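Long-range contacts in Alp7A (PDB 5EC0), which binds adenine nucleotide as a bacterial actin-like protein and probably forms filaments that segregate plasmid DNA: residues V208-L213 with K323-G328; D218-L223 with E311-A316; S181-W186 with L363-G368; E201-Y206 with A225-P230; I305-A310 with V340-R345. One frame throughout, in Å; residues are numbered along the deposited sequence.

Contact 1 is the central parallel strand pair of the C-terminal family's sheet, which provides part of the ADP pocket, Gly328 included. Contact 2 packs the end of helix 292-313 on the neighbouring strand 218-223, its centre about 8 Å from that of contact 1; contact 5 uses the same helix, about 13 Å from contact 2 between centres. Contact 3 joins contact 1 where Asp212 OD2 accepts 2.8 Å hydrogen bonds from Ser181 OG and Asn365 ND2; the Asp212 and Asn365 side chains come within about 4 Å of a bound magnesium ion. Contact 4 ties loops at the sheet's end away from Gly328, with a hydrogen bond to contact 3 from Arg185 NH1 to Leu227 O.

Contact 1: residues V208-L213 with K323-G328; sequences VVFCDL and KYLYFG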
# COMPACT_ATOMS: atom_id res chain seq x y z
N VAL A 208 15.44 -16.23 -1.79
CA VAL A 208 15.33 -14.80 -1.95
C VAL A 208 14.79 -14.15 -0.69
O VAL A 208 13.78 -14.59 -0.14
CB VAL A 208 14.42 -14.45 -3.15
CG1 VAL A 208 14.06 -12.96 -3.16
CG2 VAL A 208 15.12 -14.82 -4.45
N VAL A 209 15.47 -13.09 -0.24
CA VAL A 209 14.93 -12.27 0.83
C VAL A 209 14.10 -11.10 0.27
O VAL A 209 14.65 -10.13 -0.29
CB VAL A 209 16.05 -11.73 1.75
CG1 VAL A 209 15.46 -10.87 2.85
CG2 VAL A 209 16.82 -12.90 2.34
N PHE A 210 12.78 -11.22 0.40
CA PHE A 210 11.87 -10.14 -0.01
C PHE A 210 11.89 -9.04 1.01
O PHE A 210 11.57 -9.28 2.17
CB PHE A 210 10.45 -10.65 -0.16
CG PHE A 210 10.03 -10.89 -1.58
CD1 PHE A 210 10.90 -11.42 -2.50
CD2 PHE A 210 8.73 -10.61 -1.97
CE1 PHE A 210 10.50 -11.65 -3.82
CE2 PHE A 210 8.32 -10.82 -3.28
CZ PHE A 210 9.21 -11.35 -4.21
N CYS A 211 12.27 -7.83 0.60
CA CYS A 211 12.36 -6.70 1.53
C CYS A 211 11.33 -5.61 1.23
O CYS A 211 11.55 -4.76 0.36
CB CYS A 211 13.75 -6.10 1.51
SG CYS A 211 15.03 -7.31 1.82
N ASP A 212 10.22 -5.65 1.95
CA ASP A 212 9.15 -4.67 1.82
C ASP A 212 9.48 -3.43 2.67
O ASP A 212 9.16 -3.38 3.86
CB ASP A 212 7.82 -5.31 2.25
CG ASP A 212 6.60 -4.44 1.93
OD1 ASP A 212 6.76 -3.25 1.59
OD2 ASP A 212 5.48 -4.96 2.07
N LEU A 213 10.14 -2.45 2.06
CA LEU A 213 10.58 -1.28 2.80
C LEU A 213 9.52 -0.18 2.75
O LEU A 213 9.30 0.41 1.70
CB LEU A 213 11.92 -0.74 2.26
CG LEU A 213 13.05 -1.76 2.01
CD1 LEU A 213 14.27 -1.13 1.32
CD2 LEU A 213 13.45 -2.48 3.28
N LYS A 323 19.64 -14.03 -2.83
CA LYS A 323 19.38 -12.79 -3.56
C LYS A 323 18.39 -11.94 -2.78
O LYS A 323 17.65 -12.45 -1.94
CB LYS A 323 18.87 -13.08 -4.98
CG LYS A 323 19.99 -13.52 -5.92
CD LYS A 323 19.48 -13.94 -7.30
CE LYS A 323 20.65 -14.20 -8.23
NZ LYS A 323 20.19 -14.63 -9.58
N TYR A 324 18.40 -10.65 -3.07
CA TYR A 324 17.58 -9.68 -2.35
C TYR A 324 16.71 -8.92 -3.33
O TYR A 324 17.21 -8.34 -4.30
CB TYR A 324 18.47 -8.73 -1.54
CG TYR A 324 19.25 -9.47 -0.47
CD1 TYR A 324 20.38 -10.22 -0.80
CD2 TYR A 324 18.83 -9.45 0.85
CE1 TYR A 324 21.06 -10.93 0.16
CE2 TYR A 324 19.51 -10.14 1.82
CZ TYR A 324 20.62 -10.88 1.47
OH TYR A 324 21.29 -11.57 2.43
N LEU A 325 15.40 -8.96 -3.08
CA LEU A 325 14.46 -8.18 -3.86
C LEU A 325 13.84 -7.12 -2.97
O LEU A 325 13.11 -7.44 -2.04
CB LEU A 325 13.36 -9.04 -4.47
CG LEU A 325 12.52 -8.17 -5.42
CD1 LEU A 325 13.09 -8.16 -6.85
CD2 LEU A 325 11.00 -8.46 -5.41
N TYR A 326 14.12 -5.85 -3.30
CA TYR A 326 13.67 -4.69 -2.52
C TYR A 326 12.44 -4.04 -3.13
O TYR A 326 12.42 -3.76 -4.33
CB TYR A 326 14.81 -3.65 -2.41
CG TYR A 326 16.12 -4.20 -1.85
CD1 TYR A 326 16.37 -4.20 -0.48
CD2 TYR A 326 17.10 -4.72 -2.69
CE1 TYR A 326 17.55 -4.70 0.03
CE2 TYR A 326 18.29 -5.22 -2.19
CZ TYR A 326 18.50 -5.21 -0.82
OH TYR A 326 19.66 -5.70 -0.30
N PHE A 327 11.41 -3.79 -2.33
CA PHE A 327 10.24 -3.06 -2.81
C PHE A 327 9.57 -2.23 -1.70
O PHE A 327 10.21 -1.89 -0.70
CB PHE A 327 9.20 -4.02 -3.48
CG PHE A 327 8.74 -5.17 -2.60
CD1 PHE A 327 9.55 -6.28 -2.39
CD2 PHE A 327 7.48 -5.16 -2.01
CE1 PHE A 327 9.13 -7.33 -1.58
CE2 PHE A 327 7.04 -6.20 -1.23
CZ PHE A 327 7.86 -7.30 -1.01
N GLY A 328 8.29 -1.91 -1.86
CA GLY A 328 7.68 -0.90 -1.01
C GLY A 328 8.00 0.49 -1.55
O GLY A 328 8.87 0.65 -2.43
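Five backbone hydrogen bonds join Val208-Leu213 to Lys323-Phe327 as parallel strands whose axes approach to 4.7 Å. Cys211 is bonded through both its backbone N and its backbone O: N donates to Leu325 O at 2.8 Å, while O receives Phe327 N in an almost straight bond, 177° at the hydrogen. Leu325 N bonds Val209 O, and Val209 N to Lys323 O and Leu213 N to Phe327 O extend the series to either end.

On the side of the sheet that carries Phe210, Leu325 and Phe327, the contacts are aromatic. Leu325 CD2 sits over one face of the Phe210 ring, 3.9 Å from its centroid, and the edge of Phe327 turns toward the Phe210 face in an offset edge-to-face pair, planes at 71°. Phe327 CG lies between backbone N and carbonyl carbon (chi1 55°), and Asp212 CA stands over the centre of its ring, 4.0 Å from the centroid. An alanine at Phe327 would probably leave the Phe210 ring without its edge-to-face mate and open a gap beside Asp212.

On the side of Cys211, SG meets the Tyr326 ring obliquely, 4.7 Å from its centroid, and Val209 CB packs on Tyr324 CD2 at 3.7 Å.

Asp212 OD2 turns to Ser181 and Asn365. The chemistry thus implies an apolar, tightly bonded strand pair that places Gly328 at the ADP and the buried Asp212 carboxylate near the magnesium ion.

Contact 2: residues D218-L223 with E311-A316; sequences DDLVLL and ENTFPA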
# COMPACT_ATOMS: atom_id res chain seq x y z
N ASP A 218 9.62 -2.13 8.13
CA ASP A 218 10.36 -2.87 7.11
C ASP A 218 10.15 -4.37 7.31
O ASP A 218 10.58 -4.93 8.31
CB ASP A 218 11.84 -2.50 7.17
CG ASP A 218 12.08 -1.04 6.89
OD1 ASP A 218 11.78 -0.59 5.75
OD2 ASP A 218 12.53 -0.31 7.80
N ASP A 219 9.47 -5.00 6.36
CA ASP A 219 9.06 -6.40 6.51
C ASP A 219 9.81 -7.31 5.54
O ASP A 219 9.91 -7.02 4.35
CB ASP A 219 7.55 -6.54 6.31
CG ASP A 219 6.76 -5.48 7.06
OD1 ASP A 219 6.47 -5.69 8.25
OD2 ASP A 219 6.43 -4.44 6.46
N LEU A 220 10.34 -8.41 6.06
CA LEU A 220 11.14 -9.30 5.25
C LEU A 220 10.58 -10.71 5.24
O LEU A 220 10.16 -11.23 6.28
CB LEU A 220 12.59 -9.31 5.74
CG LEU A 220 13.30 -7.95 5.75
CD1 LEU A 220 13.23 -7.31 7.11
CD2 LEU A 220 14.75 -8.10 5.32
N VAL A 221 10.57 -11.32 4.06
CA VAL A 221 10.11 -12.70 3.90
C VAL A 221 11.19 -13.55 3.23
O VAL A 221 11.76 -13.15 2.22
CB VAL A 221 8.83 -12.77 3.06
CG1 VAL A 221 8.16 -14.12 3.26
CG2 VAL A 221 7.90 -11.65 3.44
N LEU A 222 11.47 -14.73 3.78
CA LEU A 222 12.46 -15.61 3.16
C LEU A 222 11.76 -16.62 2.24
O LEU A 222 11.02 -17.49 2.71
CB LEU A 222 13.31 -16.32 4.22
CG LEU A 222 14.47 -17.21 3.76
CD1 LEU A 222 15.43 -16.40 2.91
CD2 LEU A 222 15.20 -17.83 4.96
N LEU A 223 11.95 -16.47 0.93
CA LEU A 223 11.34 -17.36 -0.05
C LEU A 223 12.35 -18.37 -0.59
O LEU A 223 13.34 -17.99 -1.20
CB LEU A 223 10.75 -16.57 -1.22
CG LEU A 223 9.82 -15.40 -0.88
CD1 LEU A 223 9.33 -14.71 -2.13
CD2 LEU A 223 8.64 -15.84 -0.04
N GLU A 311 20.60 -8.16 5.57
CA GLU A 311 21.70 -9.11 5.61
C GLU A 311 21.67 -9.91 6.91
O GLU A 311 21.91 -11.12 6.92
CB GLU A 311 23.04 -8.37 5.46
CG GLU A 311 24.27 -9.29 5.36
CD GLU A 311 25.56 -8.52 5.12
OE1 GLU A 311 25.49 -7.43 4.50
OE2 GLU A 311 26.63 -8.99 5.56
N ASN A 312 21.35 -9.24 8.02
CA ASN A 312 21.41 -9.87 9.34
C ASN A 312 20.12 -10.53 9.79
O ASN A 312 20.09 -11.25 10.79
CB ASN A 312 21.82 -8.84 10.40
CG ASN A 312 23.22 -8.32 10.20
OD1 ASN A 312 24.10 -9.05 9.73
ND2 ASN A 312 23.44 -7.06 10.56
N THR A 313 19.04 -10.28 9.06
CA THR A 313 17.73 -10.79 9.44
C THR A 313 17.67 -12.28 9.20
O THR A 313 17.18 -13.03 10.04
CB THR A 313 16.61 -10.09 8.64
OG1 THR A 313 16.41 -8.78 9.17
CG2 THR A 313 15.31 -10.88 8.74
N PHE A 314 18.16 -12.70 8.05
CA PHE A 314 18.20 -14.11 7.71
C PHE A 314 19.66 -14.45 7.44
O PHE A 314 20.18 -14.18 6.35
CB PHE A 314 17.31 -14.44 6.51
CG PHE A 314 15.84 -14.14 6.72
CD1 PHE A 314 15.10 -14.86 7.66
CD2 PHE A 314 15.20 -13.15 5.98
CE1 PHE A 314 13.75 -14.58 7.86
CE2 PHE A 314 13.84 -12.87 6.17
CZ PHE A 314 13.12 -13.58 7.11
N PRO A 315 20.34 -15.00 8.46
CA PRO A 315 21.77 -15.28 8.37
C PRO A 315 22.08 -16.30 7.28
O PRO A 315 22.00 -17.50 7.54
CB PRO A 315 22.11 -15.83 9.77
CG PRO A 315 20.97 -15.41 10.65
CD PRO A 315 19.77 -15.41 9.75
N ALA A 316 22.42 -15.81 6.09
CA ALA A 316 22.78 -16.69 4.97
C ALA A 316 23.97 -17.57 5.34
O ALA A 316 25.05 -17.07 5.67
CB ALA A 316 23.11 -15.88 3.72
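Leu222 lays its CB over the centre of the Phe314 ring, 3.8 Å from the centroid and only 4° off the ring normal, a CH-pi contact. Its CG stands anti to the backbone N (chi1 -176°), and CD2 reaches Phe314 CD1 at 4.0 Å; the two side chains slide past each other in opposite directions. The other face of the ring is taken by Thr313 CG2, 3.5 Å above the plane, which leaves the phenyl layered between a methyl of its own segment and the strand. Leu220 adds a second hold: its CB approaches Phe314 CE2 at 3.8 Å, while Leu220 O lies at the ring edge, in plane. Leu220 CD1 also comes to 4.1 Å from Thr313 OG1, a hydroxyl whose hydrogen bond goes back to Gln309 O. An alanine at Phe314 would probably leave Leu222 without its flat partner and open a gap between the helix end and the strand. No hydrogen bond crosses the contact. Phe314 is the first residue to leave helical geometry, and its ring also touches Val237 and Tyr322; the arrangement is that of a helix end packed on the beta-sheet of the actin-like ATPase fold.

Contact 3: residues S181-W186 with L363-G368; sequences SEVARW and LLNLYG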
# COMPACT_ATOMS: atom_id res chain seq x y z
N SER A 181 3.68 -8.32 1.87
CA SER A 181 5.09 -8.60 1.57
C SER A 181 5.28 -9.98 0.95
O SER A 181 5.93 -10.12 -0.10
CB SER A 181 5.96 -8.45 2.83
OG SER A 181 5.59 -7.29 3.55
N GLU A 182 4.74 -11.01 1.59
CA GLU A 182 4.80 -12.35 1.02
C GLU A 182 3.98 -12.40 -0.26
O GLU A 182 4.47 -12.95 -1.26
CB GLU A 182 4.30 -13.41 2.01
CG GLU A 182 4.36 -14.86 1.51
CD GLU A 182 3.12 -15.27 0.71
OE1 GLU A 182 2.07 -14.62 0.86
OE2 GLU A 182 3.20 -16.24 -0.07
N VAL A 183 2.77 -11.84 -0.26
CA VAL A 183 1.87 -11.97 -1.42
C VAL A 183 2.45 -11.29 -2.68
O VAL A 183 2.09 -11.63 -3.81
CB VAL A 183 0.44 -11.38 -1.13
CG1 VAL A 183 0.45 -9.86 -1.10
CG2 VAL A 183 -0.57 -11.87 -2.17
N ALA A 184 3.35 -10.35 -2.48
CA ALA A 184 3.96 -9.63 -3.59
C ALA A 184 4.73 -10.56 -4.52
O ALA A 184 5.01 -10.20 -5.66
CB ALA A 184 4.88 -8.53 -3.07
N ARG A 185 5.07 -11.75 -4.04
CA ARG A 185 5.86 -12.65 -4.87
C ARG A 185 5.04 -13.03 -6.10
O ARG A 185 5.62 -13.36 -7.12
CB ARG A 185 6.33 -13.90 -4.08
CG ARG A 185 5.22 -14.91 -3.76
CD ARG A 185 5.60 -15.89 -2.66
NE ARG A 185 4.44 -16.72 -2.32
CZ ARG A 185 4.13 -17.89 -2.87
NH1 ARG A 185 4.90 -18.45 -3.79
NH2 ARG A 185 3.02 -18.52 -2.48
N TRP A 186 3.72 -12.94 -6.02
CA TRP A 186 2.91 -13.31 -7.18
C TRP A 186 3.04 -12.28 -8.31
O TRP A 186 2.88 -12.64 -9.48
CB TRP A 186 1.45 -13.52 -6.78
CG TRP A 186 1.32 -14.81 -6.04
CD1 TRP A 186 1.15 -14.97 -4.69
CD2 TRP A 186 1.44 -16.14 -6.59
NE1 TRP A 186 1.13 -16.31 -4.38
CE2 TRP A 186 1.30 -17.05 -5.52
CE3 TRP A 186 1.64 -16.64 -7.90
CZ2 TRP A 186 1.34 -18.44 -5.71
CZ3 TRP A 186 1.67 -18.02 -8.08
CH2 TRP A 186 1.53 -18.91 -6.99
N LEU A 363 3.86 -0.61 -5.70
CA LEU A 363 2.58 -1.26 -5.94
C LEU A 363 2.65 -2.79 -5.95
O LEU A 363 1.64 -3.44 -6.24
CB LEU A 363 1.99 -0.78 -7.27
CG LEU A 363 1.67 0.71 -7.39
CD1 LEU A 363 0.84 1.00 -8.66
CD2 LEU A 363 0.96 1.23 -6.15
N LEU A 364 3.81 -3.35 -5.62
CA LEU A 364 4.03 -4.80 -5.79
C LEU A 364 3.04 -5.67 -4.97
O LEU A 364 2.50 -6.65 -5.49
CB LEU A 364 5.47 -5.17 -5.42
CG LEU A 364 6.02 -6.42 -6.12
CD1 LEU A 364 6.12 -6.17 -7.63
CD2 LEU A 364 7.38 -6.85 -5.56
N ASN A 365 2.82 -5.31 -3.70
CA ASN A 365 1.84 -6.05 -2.88
C ASN A 365 0.45 -6.06 -3.55
O ASN A 365 -0.16 -7.12 -3.75
CB ASN A 365 1.74 -5.44 -1.48
CG ASN A 365 2.85 -5.92 -0.54
OD1 ASN A 365 3.26 -7.08 -0.57
ND2 ASN A 365 3.35 -5.01 0.29
N LEU A 366 -0.03 -4.87 -3.92
CA LEU A 366 -1.31 -4.70 -4.62
C LEU A 366 -1.39 -5.55 -5.89
O LEU A 366 -2.40 -6.19 -6.17
CB LEU A 366 -1.53 -3.23 -4.98
CG LEU A 366 -2.86 -2.83 -5.61
CD1 LEU A 366 -4.00 -3.40 -4.82
CD2 LEU A 366 -2.96 -1.29 -5.66
N TYR A 367 -0.30 -5.53 -6.64
CA TYR A 367 -0.19 -6.26 -7.89
C TYR A 367 -0.22 -7.76 -7.66
O TYR A 367 -0.76 -8.51 -8.47
CB TYR A 367 1.09 -5.85 -8.63
CG TYR A 367 0.94 -4.58 -9.43
CD1 TYR A 367 -0.21 -3.81 -9.34
CD2 TYR A 367 1.94 -4.16 -10.31
CE1 TYR A 367 -0.36 -2.65 -10.08
CE2 TYR A 367 1.80 -3.02 -11.07
CZ TYR A 367 0.64 -2.26 -10.95
OH TYR A 367 0.49 -1.12 -11.69
N GLY A 368 0.34 -8.18 -6.54
CA GLY A 368 0.30 -9.57 -6.12
C GLY A 368 -1.13 -9.98 -5.83
O GLY A 368 -1.56 -11.06 -6.22
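Polar contact between Ser181-Trp186 and Leu363-Gly368 comes down to one hydrogen bond, Ser181 N to Asn365 OD1, 2.8 Å long and bent to 139° at the hydrogen. The donor stands above the amide plane, 38° out of it. The other branch of the amide, ND2, bonds Asp212 OD2, and the bonds at OD1 and ND2 together fix the amide's rotation near the bound magnesium ion. Ser181 OG is a second donor to Asp212 OD2.

Van der Waals contact centres on Ala184. Its CB lies 3.3 Å from Asn365 OD1 and 3.9 Å from Leu364 CG. Val183 CG1 lies 3.9 Å from Asn365 O.

Close backbone approach is possible at Gly368, whose CA makes a 3.6 Å C-H...O contact with Val183 O; a CB there would clash with that oxygen.

The turn leading into helix 185-189 is thereby seated on the first turn of helix 364-386, with Phe327 of strand 322-327 against Ala184, Leu364 and Asn365, and Val221 of strand 218-223 against Ser181.

Contact 4: residues E201-Y206 with A225-P230; sequences EQFKNY and AGLKPP
Gly226 N donates to Phe203 O at 2.9 Å, with 150° at the hydrogen, where the type I turn Phe203-Tyr206 meets the loop that follows strand 218-223. Beside it, Ala225 CA-H points at Tyr206 O, 3.3 Å away and 162° at the hydrogen. A water lies 3.0 Å from Tyr206 O and accepts from Leu227 N at 2.7 Å, linking the two backbones. Gly226 has backbone angles at which a CB would press on the preceding carbonyl oxygen. Both loops lie at one end of the sheet's strands: the first runs into strand 207-213, and the second joins strand 218-223 to its antiparallel neighbour 236-239. Among the side chains, Leu227 CD2 packs on Phe203 CB at 3.8 Å, and its CD1 meets the ring obliquely near CD2. Both residues also touch Val208 and Ile188. Ala225 CB rests 3.7 Å from Lys204 O. On the outer side of the turn, Lys204 NZ forms a salt bridge with Glu201 OE1, using the oxygen's syn lone pair.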
# COMPACT_ATOMS: atom_id res chain seq x y z
N GLU A 201 12.86 -15.94 -13.59
CA GLU A 201 13.79 -17.05 -13.81
C GLU A 201 15.12 -16.84 -13.11
O GLU A 201 15.82 -17.80 -12.80
CB GLU A 201 14.05 -17.28 -15.31
CG GLU A 201 12.82 -17.74 -16.10
CD GLU A 201 12.35 -19.13 -15.70
OE1 GLU A 201 13.21 -20.04 -15.57
OE2 GLU A 201 11.13 -19.32 -15.52
N GLN A 202 15.46 -15.58 -12.85
CA GLN A 202 16.73 -15.27 -12.18
C GLN A 202 16.68 -15.73 -10.72
O GLN A 202 17.72 -15.83 -10.07
CB GLN A 202 17.05 -13.78 -12.27
CG GLN A 202 16.03 -12.87 -11.54
CD GLN A 202 16.27 -11.39 -11.84
OE1 GLN A 202 17.35 -10.86 -11.55
NE2 GLN A 202 15.29 -10.73 -12.45
N PHE A 203 15.47 -16.00 -10.22
CA PHE A 203 15.29 -16.47 -8.84
C PHE A 203 14.98 -17.97 -8.77
O PHE A 203 14.68 -18.50 -7.70
CB PHE A 203 14.18 -15.66 -8.14
CG PHE A 203 14.35 -14.17 -8.25
CD1 PHE A 203 15.41 -13.53 -7.61
CD2 PHE A 203 13.46 -13.40 -9.01
CE1 PHE A 203 15.59 -12.14 -7.73
CE2 PHE A 203 13.62 -12.02 -9.11
CZ PHE A 203 14.69 -11.39 -8.47
N LYS A 204 15.05 -18.65 -9.91
CA LYS A 204 14.77 -20.09 -9.98
C LYS A 204 15.66 -20.91 -9.03
O LYS A 204 15.20 -21.86 -8.42
CB LYS A 204 14.95 -20.59 -11.42
CG LYS A 204 14.74 -22.08 -11.62
CD LYS A 204 14.64 -22.45 -13.10
CE LYS A 204 13.18 -22.49 -13.56
NZ LYS A 204 13.03 -22.93 -14.98
N ASN A 205 16.93 -20.53 -8.92
CA ASN A 205 17.87 -21.30 -8.11
C ASN A 205 18.44 -20.56 -6.90
O ASN A 205 19.52 -20.90 -6.45
CB ASN A 205 19.04 -21.77 -8.97
CG ASN A 205 18.60 -22.57 -10.16
OD1 ASN A 205 17.81 -23.50 -10.04
ND2 ASN A 205 19.08 -22.19 -11.34
N TYR A 206 17.75 -19.56 -6.39
CA TYR A 206 18.28 -18.85 -5.24
C TYR A 206 17.17 -18.62 -4.23
O TYR A 206 16.05 -18.25 -4.60
CB TYR A 206 18.93 -17.52 -5.66
CG TYR A 206 20.09 -17.65 -6.64
CD1 TYR A 206 19.86 -17.74 -8.01
CD2 TYR A 206 21.41 -17.66 -6.19
CE1 TYR A 206 20.92 -17.87 -8.90
CE2 TYR A 206 22.46 -17.79 -7.07
CZ TYR A 206 22.22 -17.88 -8.43
OH TYR A 206 23.27 -18.00 -9.31
N ALA A 225 14.06 -21.14 -3.01
CA ALA A 225 14.35 -21.11 -4.44
C ALA A 225 13.13 -21.29 -5.34
O ALA A 225 12.35 -22.21 -5.17
CB ALA A 225 15.40 -22.20 -4.77
N GLY A 226 12.98 -20.40 -6.32
CA GLY A 226 11.80 -20.43 -7.18
C GLY A 226 10.61 -19.64 -6.64
O GLY A 226 9.48 -19.85 -7.06
N LEU A 227 10.87 -18.73 -5.70
CA LEU A 227 9.83 -17.87 -5.13
C LEU A 227 8.66 -18.69 -4.57
O LEU A 227 7.48 -18.35 -4.78
CB LEU A 227 9.34 -16.86 -6.18
CG LEU A 227 10.45 -16.02 -6.83
CD1 LEU A 227 9.91 -15.13 -7.93
CD2 LEU A 227 11.22 -15.19 -5.79
N LYS A 228 9.00 -19.76 -3.86
CA LYS A 228 8.04 -20.69 -3.29
C LYS A 228 7.55 -20.16 -1.95
O LYS A 228 8.14 -19.22 -1.43
CB LYS A 228 8.69 -22.08 -3.15
CG LYS A 228 8.96 -22.76 -4.49
CD LYS A 228 9.78 -24.02 -4.37
CE LYS A 228 10.03 -24.64 -5.74
NZ LYS A 228 8.75 -24.78 -6.50
N PRO A 229 6.47 -20.73 -1.40
CA PRO A 229 5.98 -20.18 -0.13
C PRO A 229 7.01 -20.32 0.99
O PRO A 229 7.83 -21.24 0.97
CB PRO A 229 4.73 -21.03 0.17
CG PRO A 229 4.34 -21.64 -1.12
CD PRO A 229 5.61 -21.83 -1.89
N PRO A 230 6.98 -19.40 1.96
CA PRO A 230 7.86 -19.47 3.13
C PRO A 230 7.70 -20.80 3.83
O PRO A 230 6.59 -21.34 3.83
CB PRO A 230 7.37 -18.31 4.01
CG PRO A 230 6.69 -17.37 3.06
CD PRO A 230 6.08 -18.23 2.00
O HOH W 1 13.10 -17.84 -4.37

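Contact 5: residues I305-A310 with V340-R345; sequences IKIAQA and VVTEER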
# COMPACT_ATOMS: atom_id res chain seq x y z
N ILE A 305 21.76 1.29 6.79
CA ILE A 305 21.06 0.61 7.87
C ILE A 305 20.13 -0.49 7.31
O ILE A 305 20.06 -1.58 7.86
CB ILE A 305 20.26 1.62 8.73
CG1 ILE A 305 21.22 2.57 9.46
CG2 ILE A 305 19.41 0.91 9.76
CD1 ILE A 305 20.60 3.91 9.82
N LYS A 306 19.43 -0.22 6.20
CA LYS A 306 18.52 -1.22 5.64
C LYS A 306 19.26 -2.45 5.11
O LYS A 306 18.88 -3.59 5.41
CB LYS A 306 17.65 -0.62 4.53
CG LYS A 306 16.74 0.54 4.93
CD LYS A 306 15.72 0.19 6.02
CE LYS A 306 16.23 0.55 7.40
NZ LYS A 306 15.28 0.15 8.47
N ILE A 307 20.32 -2.24 4.34
CA ILE A 307 21.05 -3.35 3.76
C ILE A 307 21.57 -4.25 4.87
O ILE A 307 21.47 -5.47 4.78
CB ILE A 307 22.22 -2.88 2.87
CG1 ILE A 307 21.71 -2.07 1.69
CG2 ILE A 307 23.00 -4.08 2.34
CD1 ILE A 307 20.66 -2.80 0.87
N ALA A 308 22.10 -3.63 5.92
CA ALA A 308 22.67 -4.37 7.06
C ALA A 308 21.59 -5.14 7.82
O ALA A 308 21.83 -6.25 8.27
CB ALA A 308 23.41 -3.42 8.00
N GLN A 309 20.41 -4.54 7.97
CA GLN A 309 19.29 -5.22 8.61
C GLN A 309 18.91 -6.47 7.82
O GLN A 309 18.76 -7.55 8.39
CB GLN A 309 18.08 -4.30 8.72
CG GLN A 309 18.01 -3.44 9.98
CD GLN A 309 16.77 -2.53 10.00
OE1 GLN A 309 15.90 -2.61 9.12
NE2 GLN A 309 16.69 -1.67 11.01
N ALA A 310 18.75 -6.32 6.51
CA ALA A 310 18.32 -7.42 5.65
C ALA A 310 19.33 -8.54 5.66
O ALA A 310 18.98 -9.72 5.74
CB ALA A 310 18.09 -6.92 4.23
N VAL A 340 24.30 1.93 -5.01
CA VAL A 340 25.58 2.47 -4.56
C VAL A 340 26.12 1.70 -3.35
O VAL A 340 27.29 1.29 -3.31
CB VAL A 340 25.48 3.97 -4.18
CG1 VAL A 340 26.82 4.48 -3.64
CG2 VAL A 340 25.01 4.81 -5.37
N VAL A 341 25.26 1.52 -2.35
CA VAL A 341 25.67 0.90 -1.11
C VAL A 341 26.05 -0.57 -1.32
O VAL A 341 27.06 -1.03 -0.78
CB VAL A 341 24.57 1.01 -0.02
CG1 VAL A 341 24.76 -0.05 1.06
CG2 VAL A 341 24.56 2.43 0.60
N THR A 342 25.26 -1.31 -2.10
CA THR A 342 25.54 -2.73 -2.27
C THR A 342 26.82 -2.93 -3.08
O THR A 342 27.57 -3.88 -2.86
CB THR A 342 24.35 -3.50 -2.91
OG1 THR A 342 23.96 -2.87 -4.14
CG2 THR A 342 23.18 -3.50 -1.97
N GLU A 343 27.09 -2.00 -3.99
CA GLU A 343 28.32 -2.07 -4.75
C GLU A 343 29.54 -1.82 -3.87
O GLU A 343 30.56 -2.48 -4.04
CB GLU A 343 28.31 -1.08 -5.91
CG GLU A 343 29.51 -1.28 -6.82
CD GLU A 343 29.61 -0.23 -7.89
OE1 GLU A 343 28.72 -0.18 -8.76
OE2 GLU A 343 30.60 0.54 -7.87
N GLU A 344 29.43 -0.88 -2.93
CA GLU A 344 30.53 -0.59 -2.00
C GLU A 344 30.80 -1.76 -1.07
O GLU A 344 31.93 -2.01 -0.66
CB GLU A 344 30.25 0.66 -1.15
CG GLU A 344 30.32 2.00 -1.87
CD GLU A 344 29.97 3.16 -0.95
OE1 GLU A 344 29.33 2.92 0.10
OE2 GLU A 344 30.34 4.31 -1.26
N ARG A 345 29.73 -2.47 -0.74
CA ARG A 345 29.76 -3.46 0.32
C ARG A 345 30.09 -4.85 -0.21
O ARG A 345 30.76 -5.63 0.47
CB ARG A 345 28.41 -3.46 1.04
CG ARG A 345 28.45 -3.83 2.50
CD ARG A 345 27.08 -3.63 3.14
NE ARG A 345 26.89 -4.51 4.29
CZ ARG A 345 27.32 -4.22 5.51
NH1 ARG A 345 27.98 -3.09 5.74
NH2 ARG A 345 27.11 -5.07 6.51
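Helix-to-helix packing on the outer side of the actin-like domain brings 305-310, part of helix 292-313, against 340-345, part of helix 335-346. The axes of the two segments stay 10.5 Å apart at closest approach and cross at -60°, a wide spacing bridged by side chains alone.

Ile307 does most of the bridging: its CG1-CD1 arm meets Val341 and Thr342, and CG2 meets Arg345. CG1, anti to the carbonyl carbon (chi1 -62°), comes to Val341 CG1 at 3.7 Å, the two side chains sliding past each other in opposite directions. CD1 goes on to Thr342 CG2 at 3.9 Å, where the side chains cross at about a right angle. Arg345, exposed, lays its CD against Ile307 CG2 at 4.2 Å.

Thr342 offers its methyl to the isoleucine while its hydroxyl bonds Ile338 O, one turn back, and Ser351 OG. Arg345 is extended from CG to NE, and this shape carries its guanidinium past Ile307 to Ala308, whose CB lies 4.3 Å from NH2. The charge is met by Glu311, through a salt bridge from NE to OE1, one turn further along the helix that holds Ile307.

Apolar branches thus fill the space between the helices. The two segments share no hydrogen bond, so their contact is apolar packing, while the Arg345-Glu311 salt bridge probably adds a polar tie between the two helices just beyond it.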